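Local coordinates for protein probable aminotransferase (Pseudomonas aeruginosa, PDB 5YKR) that belongs to the class-III aminotransferases, enzymes that work with pyridoxal phosphate, and assembles as a dimer of two identical chains, at residues H48-L60 and H414-F427. Sequence-based numbering, arbitrary orientation.
Sequences HWMQQWPGNCPLL and HLYLLNRGVLLTPF
Pro426 sets its CD-CG edge over one face of the Trp53 indole, its CD 3.6 Å from the centroid of the six-membered ring and only 5° off the normal, a CH-pi contact. Pro426 CG also lies over one face of the neighbouring Phe427 ring, so it touches both aromatics, whose planes are steeply inclined. The edge of Trp49 turns toward the face of Phe427 in a T-shaped pair, planes at 76°. At the Phe427 rim, Gln52 CB comes in near the ring plane, 4.1 Å from CE1, and the backbone O of Trp49 also lies in plane. Trp53 keeps CG beside its own backbone N (chi1 -72°), which swings the indole across to Pro426 and brings CZ3 to 4.1 Å from Leu423 CD2. Leu59 CD1 adds to this apolar patch, meeting Leu418 CD1 tip to tip at 4.2 Å. Directly after Trp53, Pro54 leans on the helix: its CG is 3.8 Å from His414 CB, and its CB packs on Leu415 CB. Gly55 N is buried against Leu415 CD1, with no hydrogen-bond partner in the model. The indole N-H groups bond outside this contact: Trp49 NE1 to Phe325 O and Trp53 NE1 to Met111 O, both of the second subunit, so the same loop also builds the dimer interface. The contact thus docks the loop leading into strand 61-65 onto the end of helix 407-418 and the chain beyond it, where a Schellman motif at Gly421 turns into strand 422-423, which pairs with strand 76-79, while helix 9-26 packs against Leu415.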
# COMPACT_ATOMS: atom_id res chain seq x y z
N HIS A 48 12.39 -2.29 -7.63
CA HIS A 48 13.41 -3.25 -8.10
C HIS A 48 12.90 -4.09 -9.29
O HIS A 48 13.70 -4.52 -10.12
CB HIS A 48 13.97 -4.13 -6.99
CG HIS A 48 12.99 -5.07 -6.39
ND1 HIS A 48 11.92 -4.68 -5.60
CD2 HIS A 48 12.95 -6.44 -6.44
CE1 HIS A 48 11.28 -5.76 -5.19
NE2 HIS A 48 11.87 -6.84 -5.68
N TRP A 49 11.57 -4.29 -9.37
CA TRP A 49 11.01 -5.01 -10.51
C TRP A 49 11.36 -4.36 -11.84
O TRP A 49 11.43 -5.06 -12.89
CB TRP A 49 9.51 -5.17 -10.43
CG TRP A 49 8.94 -5.75 -9.18
CD1 TRP A 49 9.58 -6.23 -8.09
CD2 TRP A 49 7.56 -5.91 -8.93
NE1 TRP A 49 8.67 -6.69 -7.17
CE2 TRP A 49 7.41 -6.49 -7.66
CE3 TRP A 49 6.39 -5.60 -9.67
CZ2 TRP A 49 6.16 -6.78 -7.12
CZ3 TRP A 49 5.18 -5.93 -9.15
CH2 TRP A 49 5.06 -6.50 -7.90
N MET A 50 11.62 -3.05 -11.83
CA MET A 50 11.83 -2.34 -13.10
C MET A 50 13.17 -2.74 -13.75
O MET A 50 13.38 -2.56 -14.94
CB MET A 50 11.77 -0.83 -12.87
CG MET A 50 10.40 -0.35 -12.49
SD MET A 50 10.40 1.38 -12.01
CE MET A 50 8.68 1.68 -11.77
N GLN A 51 14.08 -3.30 -12.95
CA GLN A 51 15.34 -3.83 -13.47
C GLN A 51 15.14 -5.10 -14.36
O GLN A 51 16.05 -5.54 -15.05
CB GLN A 51 16.28 -4.12 -12.29
CG GLN A 51 17.72 -3.93 -12.51
CD GLN A 51 18.51 -4.25 -11.25
OE1 GLN A 51 18.22 -5.23 -10.53
NE2 GLN A 51 19.54 -3.47 -11.02
N GLN A 52 13.93 -5.65 -14.35
CA GLN A 52 13.65 -6.93 -14.96
C GLN A 52 13.04 -6.84 -16.34
O GLN A 52 12.74 -7.88 -16.94
CB GLN A 52 12.76 -7.82 -14.04
CG GLN A 52 13.43 -7.98 -12.69
CD GLN A 52 12.71 -8.86 -11.72
OE1 GLN A 52 11.94 -9.71 -12.10
NE2 GLN A 52 13.00 -8.64 -10.42
N TRP A 53 12.90 -5.63 -16.88
CA TRP A 53 12.68 -5.50 -18.32
C TRP A 53 13.89 -6.12 -19.04
O TRP A 53 14.98 -6.13 -18.56
CB TRP A 53 12.47 -4.05 -18.68
CG TRP A 53 11.14 -3.47 -18.26
CD1 TRP A 53 10.85 -2.87 -17.06
CD2 TRP A 53 9.95 -3.35 -19.04
NE1 TRP A 53 9.55 -2.45 -17.03
CE2 TRP A 53 8.98 -2.71 -18.24
CE3 TRP A 53 9.61 -3.71 -20.36
CZ2 TRP A 53 7.72 -2.41 -18.71
CZ3 TRP A 53 8.33 -3.44 -20.81
CH2 TRP A 53 7.41 -2.79 -19.99
N PRO A 54 13.70 -6.60 -20.28
CA PRO A 54 14.83 -7.21 -20.96
C PRO A 54 15.64 -6.00 -21.56
O PRO A 54 15.14 -4.88 -21.70
CB PRO A 54 14.15 -8.03 -21.99
CG PRO A 54 12.97 -7.22 -22.37
CD PRO A 54 12.47 -6.67 -21.06
N GLY A 55 16.84 -6.18 -21.89
CA GLY A 55 17.60 -4.99 -22.18
C GLY A 55 18.40 -4.64 -20.97
O GLY A 55 18.14 -5.08 -19.84
N ASN A 56 19.37 -3.80 -21.19
CA ASN A 56 20.34 -3.57 -20.17
C ASN A 56 19.94 -2.51 -19.16
O ASN A 56 20.56 -2.41 -18.11
CB ASN A 56 21.67 -3.30 -20.84
CG ASN A 56 22.26 -4.56 -21.47
OD1 ASN A 56 22.31 -5.63 -20.85
ND2 ASN A 56 22.74 -4.44 -22.71
N CYS A 57 18.84 -1.82 -19.41
CA CYS A 57 18.25 -0.92 -18.41
C CYS A 57 16.78 -0.73 -18.71
O CYS A 57 16.35 -0.95 -19.85
CB CYS A 57 18.94 0.46 -18.44
SG CYS A 57 18.82 1.31 -20.05
N PRO A 58 15.98 -0.30 -17.69
CA PRO A 58 14.62 0.08 -18.00
C PRO A 58 14.58 1.35 -18.86
O PRO A 58 15.41 2.27 -18.70
CB PRO A 58 13.99 0.37 -16.63
CG PRO A 58 15.12 0.63 -15.75
CD PRO A 58 16.27 -0.18 -16.25
N LEU A 59 13.61 1.40 -19.76
CA LEU A 59 13.35 2.65 -20.50
C LEU A 59 12.86 3.75 -19.54
O LEU A 59 12.05 3.47 -18.68
CB LEU A 59 12.30 2.41 -21.55
CG LEU A 59 12.53 1.35 -22.63
CD1 LEU A 59 11.25 1.17 -23.42
CD2 LEU A 59 13.71 1.76 -23.50
N LEU A 60 13.31 4.99 -19.78
CA LEU A 60 12.68 6.16 -19.15
C LEU A 60 11.60 6.69 -20.10
O LEU A 60 11.85 6.92 -21.29
CB LEU A 60 13.63 7.28 -18.76
CG LEU A 60 14.19 7.21 -17.33
CD1 LEU A 60 15.17 6.03 -17.29
CD2 LEU A 60 14.87 8.49 -16.92
N HIS A 414 10.60 -10.79 -25.71
CA HIS A 414 10.21 -9.48 -25.23
C HIS A 414 11.12 -8.38 -25.76
O HIS A 414 10.63 -7.31 -26.15
CB HIS A 414 10.23 -9.41 -23.71
CG HIS A 414 9.10 -10.11 -23.02
ND1 HIS A 414 8.94 -11.47 -22.93
CD2 HIS A 414 8.07 -9.58 -22.31
CE1 HIS A 414 7.83 -11.75 -22.24
NE2 HIS A 414 7.30 -10.62 -21.84
N LEU A 415 12.42 -8.64 -25.82
CA LEU A 415 13.35 -7.61 -26.29
C LEU A 415 13.25 -7.38 -27.79
O LEU A 415 13.35 -6.24 -28.25
CB LEU A 415 14.79 -7.99 -25.92
CG LEU A 415 15.86 -6.93 -26.20
CD1 LEU A 415 15.54 -5.61 -25.53
CD2 LEU A 415 17.22 -7.44 -25.76
N TYR A 416 13.07 -8.45 -28.56
CA TYR A 416 12.89 -8.33 -30.02
C TYR A 416 11.72 -7.40 -30.31
O TYR A 416 11.82 -6.48 -31.14
CB TYR A 416 12.68 -9.70 -30.62
CG TYR A 416 12.69 -9.73 -32.12
CD1 TYR A 416 11.57 -9.38 -32.84
CD2 TYR A 416 13.85 -10.08 -32.82
CE1 TYR A 416 11.56 -9.44 -34.22
CE2 TYR A 416 13.86 -10.12 -34.20
CZ TYR A 416 12.69 -9.77 -34.89
OH TYR A 416 12.67 -9.80 -36.26
N LEU A 417 10.61 -7.60 -29.59
CA LEU A 417 9.44 -6.75 -29.77
C LEU A 417 9.69 -5.31 -29.31
O LEU A 417 9.33 -4.35 -29.99
CB LEU A 417 8.21 -7.36 -29.11
CG LEU A 417 7.38 -8.18 -30.07
CD1 LEU A 417 8.12 -9.41 -30.55
CD2 LEU A 417 6.08 -8.61 -29.50
N LEU A 418 10.33 -5.17 -28.15
CA LEU A 418 10.62 -3.82 -27.61
C LEU A 418 11.44 -2.98 -28.59
O LEU A 418 11.11 -1.82 -28.90
CB LEU A 418 11.34 -3.96 -26.25
CG LEU A 418 11.68 -2.66 -25.51
CD1 LEU A 418 11.76 -2.93 -23.99
CD2 LEU A 418 12.93 -1.95 -26.02
N ASN A 419 12.50 -3.59 -29.12
CA ASN A 419 13.37 -2.88 -30.07
C ASN A 419 12.69 -2.51 -31.39
O ASN A 419 13.24 -1.72 -32.16
CB ASN A 419 14.62 -3.72 -30.38
CG ASN A 419 15.68 -3.71 -29.27
OD1 ASN A 419 15.78 -2.78 -28.47
ND2 ASN A 419 16.50 -4.79 -29.25
N ARG A 420 11.51 -3.06 -31.64
CA ARG A 420 10.73 -2.77 -32.84
C ARG A 420 9.37 -2.14 -32.50
O ARG A 420 8.46 -2.13 -33.31
CB ARG A 420 10.60 -4.05 -33.69
CG ARG A 420 11.94 -4.49 -34.28
CD ARG A 420 11.91 -5.94 -34.75
NE ARG A 420 13.24 -6.37 -35.17
CZ ARG A 420 14.24 -6.68 -34.37
NH1 ARG A 420 14.11 -6.57 -33.04
NH2 ARG A 420 15.43 -7.03 -34.86
N GLY A 421 9.28 -1.55 -31.29
CA GLY A 421 8.17 -0.66 -30.96
C GLY A 421 6.92 -1.29 -30.33
O GLY A 421 5.82 -0.70 -30.41
N VAL A 422 7.07 -2.45 -29.67
CA VAL A 422 5.95 -3.07 -28.97
C VAL A 422 6.41 -3.43 -27.54
O VAL A 422 7.40 -4.17 -27.36
CB VAL A 422 5.44 -4.32 -29.67
CG1 VAL A 422 4.43 -5.04 -28.80
CG2 VAL A 422 4.85 -3.97 -31.04
N LEU A 423 5.72 -2.91 -26.53
CA LEU A 423 6.00 -3.27 -25.15
C LEU A 423 5.06 -4.36 -24.64
O LEU A 423 3.85 -4.25 -24.72
CB LEU A 423 5.81 -2.03 -24.24
CG LEU A 423 6.73 -0.86 -24.51
CD1 LEU A 423 6.37 0.36 -23.69
CD2 LEU A 423 8.16 -1.26 -24.28
N LEU A 424 5.66 -5.36 -24.05
CA LEU A 424 4.99 -6.44 -23.36
C LEU A 424 5.52 -6.47 -21.93
O LEU A 424 6.73 -6.25 -21.70
CB LEU A 424 5.30 -7.79 -24.01
CG LEU A 424 4.79 -7.83 -25.44
CD1 LEU A 424 5.48 -8.98 -26.15
CD2 LEU A 424 3.31 -7.97 -25.48
N THR A 425 4.66 -6.75 -20.96
CA THR A 425 5.12 -6.78 -19.60
C THR A 425 6.19 -7.82 -19.40
O THR A 425 6.07 -8.93 -19.94
CB THR A 425 3.98 -6.95 -18.61
OG1 THR A 425 4.52 -6.86 -17.28
CG2 THR A 425 3.26 -8.27 -18.77
N PRO A 426 7.26 -7.49 -18.66
CA PRO A 426 8.36 -8.45 -18.63
C PRO A 426 8.07 -9.65 -17.80
O PRO A 426 8.80 -10.62 -17.89
CB PRO A 426 9.52 -7.66 -18.06
CG PRO A 426 8.93 -6.54 -17.35
CD PRO A 426 7.63 -6.21 -18.05
N PHE A 427 7.01 -9.62 -17.01
CA PHE A 427 6.77 -10.69 -16.01
C PHE A 427 5.90 -11.81 -16.50
O PHE A 427 5.64 -12.75 -15.77
CB PHE A 427 6.15 -10.11 -14.73
CG PHE A 427 6.79 -8.83 -14.29
CD1 PHE A 427 8.11 -8.78 -13.98
CD2 PHE A 427 6.05 -7.66 -14.21
CE1 PHE A 427 8.72 -7.56 -13.62
CE2 PHE A 427 6.62 -6.49 -13.84
CZ PHE A 427 7.96 -6.41 -13.58